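Local coordinates for protein ferritin (Pseudo-nitzschia multiseries, PDB 3E6R) that probably stores iron, oxidising the ferrous ion with oxygen and laying it down as ferric hydroxide inside a cage of 24 subunits, at residues A[8-13]-A[66-71]. Residues are numbered along the deposited sequence; the frame is centred on the assembly and turned at random.
Sequences LFNRQV and PIELQA
The flat amide of N10 projects from helix 3-32 against the extended backbone of P66-E68, with N10 CG 3.7 Å from E68 O. A first torsion of -156°, with CG swung far from the backbone N, carries the group off the helix surface to the loop. The E68 carboxylate lies over one face of this amide, nearly parallel to it (planes 23° apart), the side chains crossing at about a right angle; E68 OE1 is 3.9 Å from N10 CG. On the other flank comes Q70, its chain extended beyond CG, bringing OE1 to 3.7 Å from R11 CA; its amide is turned 35° from that of N10. Beside this polar patch, I67 folds its CD1 methyl back to the helix, 4.0 Å from V13 CG2 and 4.5 Å from F9 CD2, which it meets obliquely. V13 CG1 in turn touches L69 CD2 at 4.2 Å. I67 also packs on A60 of helix 36-62, while I28 and L24 of a second subunit meet I67 and L69. One water donates to both N10 O (2.9 Å) and E68 O (3.2 Å), joining helix and loop main chains. Replacing N10 by an alanine would take away the amide and would probably open a gap beside the P66-E68 backbone, leaving the E68 and Q70 side chains freer to turn. The long ferritin crossover linking helix 36-62 to helix 84-111 is thus joined to the first helix by two kinds of chemistry: polar side-chain packing with a water bridge, and an apolar seam continued into the subunit interface.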
loop_
_atom_site.group_PDB
_atom_site.type_symbol
_atom_site.label_atom_id
_atom_site.label_comp_id
_atom_site.label_asym_id
_atom_site.label_seq_id
_atom_site.Cartn_x
_atom_site.Cartn_y
_atom_site.Cartn_z
ATOM N N LEU A 8 36.637 -29.821 -36.794
ATOM C CA LEU A 8 36.353 -28.389 -36.906
ATOM C C LEU A 8 35.548 -27.886 -35.703
ATOM O O LEU A 8 35.785 -26.784 -35.216
ATOM C CB LEU A 8 35.678 -28.033 -38.245
ATOM C CG LEU A 8 36.502 -28.170 -39.550
ATOM C CD1 LEU A 8 35.648 -27.929 -40.821
ATOM C CD2 LEU A 8 37.734 -27.272 -39.564
ATOM N N PHE A 9 34.626 -28.707 -35.210
ATOM C CA PHE A 9 33.916 -28.371 -33.985
ATOM C C PHE A 9 34.881 -28.171 -32.818
ATOM O O PHE A 9 34.790 -27.191 -32.089
ATOM C CB PHE A 9 32.862 -29.415 -33.629
ATOM C CG PHE A 9 31.708 -28.850 -32.865
ATOM C CD1 PHE A 9 30.493 -28.613 -33.500
ATOM C CD2 PHE A 9 31.840 -28.518 -31.511
ATOM C CE1 PHE A 9 29.415 -28.059 -32.787
ATOM C CE2 PHE A 9 30.792 -27.970 -30.812
ATOM C CZ PHE A 9 29.571 -27.751 -31.436
ATOM N N ASN A 10 35.811 -29.101 -32.663
ATOM C CA ASN A 10 36.848 -29.018 -31.648
ATOM C C ASN A 10 37.736 -27.762 -31.816
ATOM O O ASN A 10 38.072 -27.114 -30.816
ATOM C CB ASN A 10 37.676 -30.323 -31.649
ATOM C CG ASN A 10 38.370 -30.602 -30.310
ATOM O OD1 ASN A 10 39.602 -30.489 -30.191
ATOM N ND2 ASN A 10 37.592 -30.969 -29.311
ATOM N N ARG A 11 38.099 -27.417 -33.059
ATOM C CA ARG A 11 38.917 -26.217 -33.343
ATOM C C ARG A 11 38.129 -24.941 -33.070
ATOM O O ARG A 11 38.711 -23.879 -32.830
ATOM C CB ARG A 11 39.388 -26.158 -34.808
ATOM C CG ARG A 11 40.141 -27.373 -35.326
ATOM C CD ARG A 11 40.697 -27.123 -36.723
ATOM N NE ARG A 11 41.490 -28.258 -37.200
ATOM C CZ ARG A 11 42.819 -28.360 -37.100
ATOM N NH1 ARG A 11 43.541 -27.389 -36.533
ATOM N NH2 ARG A 11 43.436 -29.443 -37.573
ATOM N N GLN A 12 36.803 -25.049 -33.143
ATOM C CA GLN A 12 35.928 -23.909 -32.924
ATOM C C GLN A 12 35.949 -23.472 -31.460
ATOM O O GLN A 12 35.970 -22.281 -31.175
ATOM C CB GLN A 12 34.500 -24.212 -33.382
ATOM C CG GLN A 12 33.632 -22.972 -33.478
ATOM C CD GLN A 12 34.254 -21.880 -34.331
ATOM O OE1 GLN A 12 34.838 -22.146 -35.397
ATOM N NE2 GLN A 12 34.137 -20.649 -33.869
ATOM N N VAL A 13 35.943 -24.438 -30.549
ATOM C CA VAL A 13 36.171 -24.168 -29.135
ATOM C C VAL A 13 37.506 -23.432 -28.931
ATOM O O VAL A 13 37.557 -22.375 -28.260
ATOM C CB VAL A 13 36.139 -25.463 -28.303
ATOM C CG1 VAL A 13 36.548 -25.175 -26.856
ATOM C CG2 VAL A 13 34.760 -26.078 -28.358
ATOM N N PRO A 66 33.288 -35.331 -28.927
ATOM C CA PRO A 66 34.361 -35.317 -27.925
ATOM C C PRO A 66 35.140 -33.998 -27.912
ATOM O O PRO A 66 35.637 -33.548 -28.956
ATOM C CB PRO A 66 35.287 -36.462 -28.376
ATOM C CG PRO A 66 34.494 -37.267 -29.380
ATOM C CD PRO A 66 33.559 -36.301 -30.011
ATOM N N ILE A 67 35.246 -33.384 -26.740
ATOM C CA ILE A 67 36.033 -32.168 -26.596
ATOM C C ILE A 67 37.331 -32.490 -25.862
ATOM O O ILE A 67 37.318 -32.974 -24.726
ATOM C CB ILE A 67 35.255 -31.028 -25.877
ATOM C CG1 ILE A 67 33.987 -30.647 -26.654
ATOM C CG2 ILE A 67 36.162 -29.792 -25.655
ATOM C CD1 ILE A 67 34.246 -30.038 -28.069
ATOM N N GLU A 68 38.444 -32.267 -26.555
ATOM C CA GLU A 68 39.755 -32.267 -25.945
ATOM C C GLU A 68 40.223 -30.833 -26.087
ATOM O O GLU A 68 40.395 -30.334 -27.197
ATOM C CB GLU A 68 40.735 -33.231 -26.650
ATOM C CG GLU A 68 40.145 -34.599 -27.120
ATOM C CD GLU A 68 39.543 -34.558 -28.561
ATOM O OE1 GLU A 68 40.156 -33.944 -29.481
ATOM O OE2 GLU A 68 38.460 -35.150 -28.778
ATOM N N LEU A 69 40.378 -30.167 -24.954
ATOM C CA LEU A 69 40.805 -28.775 -24.914
ATOM C C LEU A 69 42.251 -28.616 -25.406
ATOM O O LEU A 69 43.150 -29.295 -24.908
ATOM C CB LEU A 69 40.662 -28.233 -23.495
ATOM C CG LEU A 69 39.266 -28.124 -22.883
ATOM C CD1 LEU A 69 39.333 -27.368 -21.550
ATOM C CD2 LEU A 69 38.287 -27.455 -23.842
ATOM N N GLN A 70 42.455 -27.742 -26.395
ATOM C CA GLN A 70 43.798 -27.475 -26.924
ATOM C C GLN A 70 44.422 -26.352 -26.090
ATOM O O GLN A 70 43.723 -25.674 -25.334
ATOM C CB GLN A 70 43.757 -27.064 -28.420
ATOM C CG GLN A 70 43.160 -28.096 -29.445
ATOM C CD GLN A 70 42.616 -27.432 -30.761
ATOM O OE1 GLN A 70 41.578 -27.835 -31.293
ATOM N NE2 GLN A 70 43.316 -26.413 -31.265
ATOM N N ALA A 71 45.732 -26.166 -26.221
ATOM C CA ALA A 71 46.404 -24.980 -25.683
ATOM C C ALA A 71 45.793 -23.707 -26.282
ATOM O O ALA A 71 45.403 -23.703 -27.454
ATOM C CB ALA A 71 47.902 -25.031 -25.999
HETATM O O HOH W 1 38.372 -28.003 -28.035
#